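Local structure of bifunctional autolysin (6FXO) at residues G11-G23 and A40-K52. The protein probably cleaves peptidoglycan as an N-acetylglucosaminidase of glycoside hydrolase family 73, one of the activities of this bifunctional staphylococcal autolysin. Sequence-based numbering, arbitrary orientation.
Sequences GMTLNQVAQIQAG and ANFNDVKHAMDTK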
loop_
_atom_site.group_PDB
_atom_site.type_symbol
_atom_site.label_atom_id
_atom_site.label_comp_id
_atom_site.label_asym_id
_atom_site.label_seq_id
_atom_site.Cartn_x
_atom_site.Cartn_y
_atom_site.Cartn_z
ATOM N N GLY A 11 0.116 -25.686 -3.564
ATOM C CA GLY A 11 0.363 -27.054 -4.008
ATOM C C GLY A 11 0.433 -27.065 -5.515
ATOM O O GLY A 11 0.644 -28.091 -6.159
ATOM N N MET A 12 0.275 -25.864 -6.054
ATOM C CA MET A 12 0.287 -25.526 -7.460
ATOM C C MET A 12 1.682 -25.394 -7.952
ATOM O O MET A 12 2.616 -25.946 -7.387
ATOM C CB MET A 12 -0.325 -24.158 -7.619
ATOM C CG MET A 12 -1.698 -24.152 -8.069
ATOM S SD MET A 12 -1.974 -22.394 -8.244
ATOM C CE MET A 12 -3.546 -22.408 -8.712
ATOM N N THR A 13 1.831 -24.628 -9.010
ATOM C CA THR A 13 3.179 -24.471 -9.514
ATOM C C THR A 13 3.349 -23.118 -10.144
ATOM O O THR A 13 2.418 -22.565 -10.715
ATOM C CB THR A 13 3.530 -25.623 -10.462
ATOM O OG1 THR A 13 4.855 -25.424 -10.958
ATOM C CG2 THR A 13 2.556 -25.744 -11.606
ATOM N N LEU A 14 4.558 -22.586 -10.027
ATOM C CA LEU A 14 4.914 -21.296 -10.571
ATOM C C LEU A 14 4.780 -21.311 -12.080
ATOM O O LEU A 14 4.473 -20.283 -12.676
ATOM C CB LEU A 14 6.365 -21.004 -10.168
ATOM C CG LEU A 14 7.000 -19.725 -10.690
ATOM C CD1 LEU A 14 6.373 -18.520 -10.025
ATOM C CD2 LEU A 14 8.484 -19.756 -10.391
ATOM N N ASN A 15 5.004 -22.484 -12.696
ATOM C CA ASN A 15 4.904 -22.614 -14.135
ATOM C C ASN A 15 3.482 -22.376 -14.594
ATOM O O ASN A 15 3.249 -21.706 -15.599
ATOM C CB ASN A 15 5.322 -24.021 -14.508
ATOM C CG ASN A 15 6.799 -24.202 -14.701
ATOM O OD1 ASN A 15 7.607 -23.632 -13.958
ATOM N ND2 ASN A 15 7.232 -25.072 -15.601
ATOM N N GLN A 16 2.536 -22.922 -13.827
ATOM C CA GLN A 16 1.098 -22.830 -14.065
ATOM C C GLN A 16 0.615 -21.444 -13.779
ATOM O O GLN A 16 -0.049 -20.827 -14.608
ATOM C CB GLN A 16 0.322 -23.799 -13.133
ATOM C CG GLN A 16 -0.957 -24.462 -13.694
ATOM C CD GLN A 16 -1.685 -25.281 -12.631
ATOM O OE1 GLN A 16 -1.138 -26.249 -12.095
ATOM N NE2 GLN A 16 -2.981 -24.993 -12.347
ATOM N N VAL A 17 0.979 -20.938 -12.606
ATOM C CA VAL A 17 0.511 -19.578 -12.287
ATOM C C VAL A 17 1.007 -18.451 -13.178
ATOM O O VAL A 17 0.295 -17.472 -13.385
ATOM C CB VAL A 17 0.680 -19.251 -10.792
ATOM C CG1 VAL A 17 -0.275 -20.093 -9.959
ATOM C CG2 VAL A 17 2.117 -19.469 -10.353
ATOM N N ALA A 18 2.229 -18.571 -13.673
ATOM C CA ALA A 18 2.781 -17.545 -14.544
ATOM C C ALA A 18 2.169 -17.558 -15.946
ATOM O O ALA A 18 1.872 -16.492 -16.483
ATOM C CB ALA A 18 4.287 -17.703 -14.643
ATOM N N GLN A 19 2.004 -18.757 -16.559
ATOM C CA GLN A 19 1.427 -18.854 -17.869
ATOM C C GLN A 19 0.007 -18.334 -17.746
ATOM O O GLN A 19 -0.493 -17.732 -18.694
ATOM C CB GLN A 19 1.467 -20.332 -18.370
ATOM C CG GLN A 19 1.440 -20.617 -19.903
ATOM C CD GLN A 19 2.749 -20.489 -20.695
ATOM O OE1 GLN A 19 2.953 -19.522 -21.431
ATOM N NE2 GLN A 19 3.677 -21.443 -20.534
ATOM N N ILE A 20 -0.647 -18.539 -16.553
ATOM C CA ILE A 20 -2.009 -18.024 -16.434
ATOM C C ILE A 20 -2.028 -16.491 -16.581
ATOM O O ILE A 20 -2.981 -15.941 -17.141
ATOM C CB ILE A 20 -2.650 -18.472 -15.088
ATOM C CG1 ILE A 20 -2.786 -20.002 -15.035
ATOM C CG2 ILE A 20 -4.007 -17.804 -14.895
ATOM C CD1 ILE A 20 -3.129 -20.547 -13.651
ATOM N N GLN A 21 -0.974 -15.803 -16.078
ATOM C CA GLN A 21 -0.924 -14.338 -16.204
ATOM C C GLN A 21 -0.818 -13.874 -17.620
ATOM O O GLN A 21 -1.338 -12.832 -18.013
ATOM C CB GLN A 21 0.276 -13.765 -15.420
ATOM C CG GLN A 21 0.020 -12.503 -14.585
ATOM C CD GLN A 21 -0.848 -12.806 -13.388
ATOM O OE1 GLN A 21 -1.777 -12.081 -13.051
ATOM N NE2 GLN A 21 -0.602 -13.990 -12.832
ATOM N N ALA A 22 -0.083 -14.644 -18.380
ATOM C CA ALA A 22 0.124 -14.372 -19.788
ATOM C C ALA A 22 -1.190 -14.457 -20.597
ATOM O O ALA A 22 -1.281 -13.746 -21.605
ATOM C CB ALA A 22 1.161 -15.329 -20.361
ATOM N N GLY A 23 -2.207 -15.308 -20.171
ATOM C CA GLY A 23 -3.439 -15.380 -20.929
ATOM C C GLY A 23 -4.458 -14.313 -20.588
ATOM O O GLY A 23 -5.528 -14.283 -21.192
ATOM N N ALA A 40 5.303 -8.252 -21.136
ATOM C CA ALA A 40 6.293 -9.155 -20.562
ATOM C C ALA A 40 6.215 -10.586 -21.113
ATOM O O ALA A 40 5.147 -10.989 -21.514
ATOM C CB ALA A 40 6.139 -9.179 -19.050
ATOM N N ASN A 41 7.340 -11.319 -21.133
ATOM C CA ASN A 41 7.400 -12.713 -21.629
ATOM C C ASN A 41 7.166 -13.705 -20.483
ATOM O O ASN A 41 6.958 -13.271 -19.353
ATOM C CB ASN A 41 8.666 -13.054 -22.420
ATOM C CG ASN A 41 9.902 -12.380 -21.953
ATOM O OD1 ASN A 41 10.571 -12.894 -21.053
ATOM N ND2 ASN A 41 10.274 -11.249 -22.531
ATOM N N PHE A 42 7.163 -15.023 -20.757
ATOM C CA PHE A 42 6.935 -15.967 -19.687
ATOM C C PHE A 42 7.982 -15.843 -18.611
ATOM O O PHE A 42 7.650 -15.912 -17.429
ATOM C CB PHE A 42 6.922 -17.373 -20.281
ATOM C CG PHE A 42 6.591 -18.494 -19.334
ATOM C CD1 PHE A 42 7.586 -19.279 -18.794
ATOM C CD2 PHE A 42 5.277 -18.784 -19.015
ATOM C CE1 PHE A 42 7.279 -20.337 -17.952
ATOM C CE2 PHE A 42 4.971 -19.843 -18.174
ATOM C CZ PHE A 42 5.973 -20.613 -17.650
ATOM N N ASN A 43 9.245 -15.635 -19.000
ATOM C CA ASN A 43 10.256 -15.514 -17.961
ATOM C C ASN A 43 10.130 -14.260 -17.083
ATOM O O ASN A 43 10.456 -14.289 -15.900
ATOM C CB ASN A 43 11.659 -15.644 -18.571
ATOM C CG ASN A 43 12.166 -17.072 -18.610
ATOM O OD1 ASN A 43 11.725 -17.860 -19.454
ATOM N ND2 ASN A 43 13.117 -17.489 -17.764
ATOM N N ASP A 44 9.632 -13.172 -17.678
ATOM C CA ASP A 44 9.432 -11.883 -17.032
ATOM C C ASP A 44 8.402 -11.930 -15.905
ATOM O O ASP A 44 8.539 -11.242 -14.893
ATOM C CB ASP A 44 8.997 -10.890 -18.117
ATOM C CG ASP A 44 10.125 -10.120 -18.769
ATOM O OD1 ASP A 44 11.051 -10.766 -19.313
ATOM O OD2 ASP A 44 10.038 -8.882 -18.827
ATOM N N VAL A 45 7.377 -12.759 -16.095
ATOM C CA VAL A 45 6.296 -12.945 -15.141
ATOM C C VAL A 45 6.643 -14.000 -14.105
ATOM O O VAL A 45 6.317 -13.834 -12.941
ATOM C CB VAL A 45 5.010 -13.313 -15.924
ATOM C CG1 VAL A 45 3.822 -13.480 -14.982
ATOM C CG2 VAL A 45 4.713 -12.260 -16.984
ATOM N N LYS A 46 7.297 -15.084 -14.545
ATOM C CA LYS A 46 7.723 -16.204 -13.722
ATOM C C LYS A 46 8.762 -15.749 -12.675
ATOM O O LYS A 46 8.823 -16.307 -11.584
ATOM C CB LYS A 46 8.231 -17.326 -14.675
ATOM C CG LYS A 46 9.382 -18.254 -14.262
ATOM C CD LYS A 46 9.872 -19.043 -15.525
ATOM C CE LYS A 46 10.964 -20.084 -15.317
ATOM N NZ LYS A 46 11.463 -20.687 -16.610
ATOM N N HIS A 47 9.544 -14.709 -13.008
ATOM C CA HIS A 47 10.594 -14.150 -12.125
ATOM C C HIS A 47 10.072 -13.113 -11.131
ATOM O O HIS A 47 10.519 -13.024 -10.005
ATOM C CB HIS A 47 11.739 -13.556 -12.982
ATOM C CG HIS A 47 12.849 -12.890 -12.233
ATOM N ND1 HIS A 47 13.003 -11.521 -12.236
ATOM C CD2 HIS A 47 13.947 -13.401 -11.625
ATOM C CE1 HIS A 47 14.165 -11.217 -11.664
ATOM N NE2 HIS A 47 14.758 -12.340 -11.288
ATOM N N ALA A 48 9.166 -12.311 -11.594
ATOM C CA ALA A 48 8.552 -11.273 -10.819
ATOM C C ALA A 48 7.541 -11.852 -9.801
ATOM O O ALA A 48 7.234 -11.207 -8.799
ATOM C CB ALA A 48 7.868 -10.314 -11.742
ATOM N N MET A 49 7.084 -13.080 -10.080
ATOM C CA MET A 49 6.103 -13.847 -9.281
ATOM C C MET A 49 6.681 -14.904 -8.335
ATOM O O MET A 49 6.040 -15.356 -7.369
ATOM C CB MET A 49 5.187 -14.602 -10.256
ATOM C CG MET A 49 4.033 -13.823 -10.748
ATOM S SD MET A 49 3.127 -14.823 -11.966
ATOM C CE MET A 49 2.856 -16.248 -11.087
ATOM N N ASP A 50 7.881 -15.285 -8.619
ATOM C CA ASP A 50 8.587 -16.289 -7.859
ATOM C C ASP A 50 8.779 -15.900 -6.454
ATOM O O ASP A 50 9.818 -15.406 -6.092
ATOM C CB ASP A 50 9.904 -16.627 -8.584
ATOM C CG ASP A 50 10.715 -17.719 -7.924
ATOM O OD1 ASP A 50 10.226 -18.861 -7.857
ATOM O OD2 ASP A 50 11.865 -17.445 -7.537
ATOM N N THR A 51 7.787 -16.175 -5.632
ATOM C CA THR A 51 7.937 -15.791 -4.219
ATOM C C THR A 51 9.172 -16.385 -3.576
ATOM O O THR A 51 9.638 -15.845 -2.579
ATOM C CB THR A 51 6.805 -16.285 -3.345
ATOM O OG1 THR A 51 6.948 -17.690 -3.222
ATOM C CG2 THR A 51 5.452 -15.943 -3.874
ATOM N N LYS A 52 9.680 -17.507 -4.071
ATOM C CA LYS A 52 10.851 -18.016 -3.426
ATOM C C LYS A 52 11.976 -17.019 -3.547
ATOM O O LYS A 52 12.805 -16.907 -2.652
ATOM C CB LYS A 52 11.301 -19.400 -3.940
ATOM C CG LYS A 52 12.061 -20.338 -2.933
ATOM C CD LYS A 52 12.539 -19.809 -1.510
ATOM C CE LYS A 52 13.224 -20.898 -0.651
ATOM N NZ LYS A 52 13.589 -20.502 0.778
#
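Met49 reaches from helix 42-49 into a hole on helix 14-22 formed by Leu14, Val17, Ala18 and Gln21. Its CB lies 4.1 Å from CD1 of Leu14. Further out, SD passes along Ala18, 3.8 Å from the Ala18 CA, and also meets NE2 of Gln21. The chain then bends at its last torsion (chi3 53°). This turns CE toward Val17, where it stops 3.4 Å from CG2. CE also packs against the backbone N of Ala18. Trp200 of helix 195-200 touches Met49 as well, and Tyr196 of that helix hydrogen-bonds to the Met49 carbonyl. Ala18 is the reciprocal knob, set among Phe42, Val45, Lys46 and Met49. The two helices thus pack knobs-into-holes at a steep angle, 123° between their directions, with axes 8.7 Å apart. Small Ala18 is consistent with a close approach of the backbones: its CA is 5.2 Å from the CA of Lys46. No hydrogen bond joins the two segments. The pair lies near the two-stranded parallel sheet of 4-9 and 237-242, where Tyr243, just past the sheet, touches Val17. At one end of the contact the Leu14 and Asp50 side chains cross at about a right angle. CD1 of Leu14 packs on the Lys46 carbonyl oxygen and the Asp50 CA. At the other end the Gln19 and Phe42 side chains cross at about a right angle, with the amide plane tilted 21° from the ring plane. NE2 of Gln19 is 3.1 Å from CE2 of Phe42. The Asn15 carbonyl oxygen sits at the ring edge, near the ring plane, 3.6 Å from CZ of Phe42. Val45 leans CG1 on CB of Gln21, whose OE1 is held by Gln209.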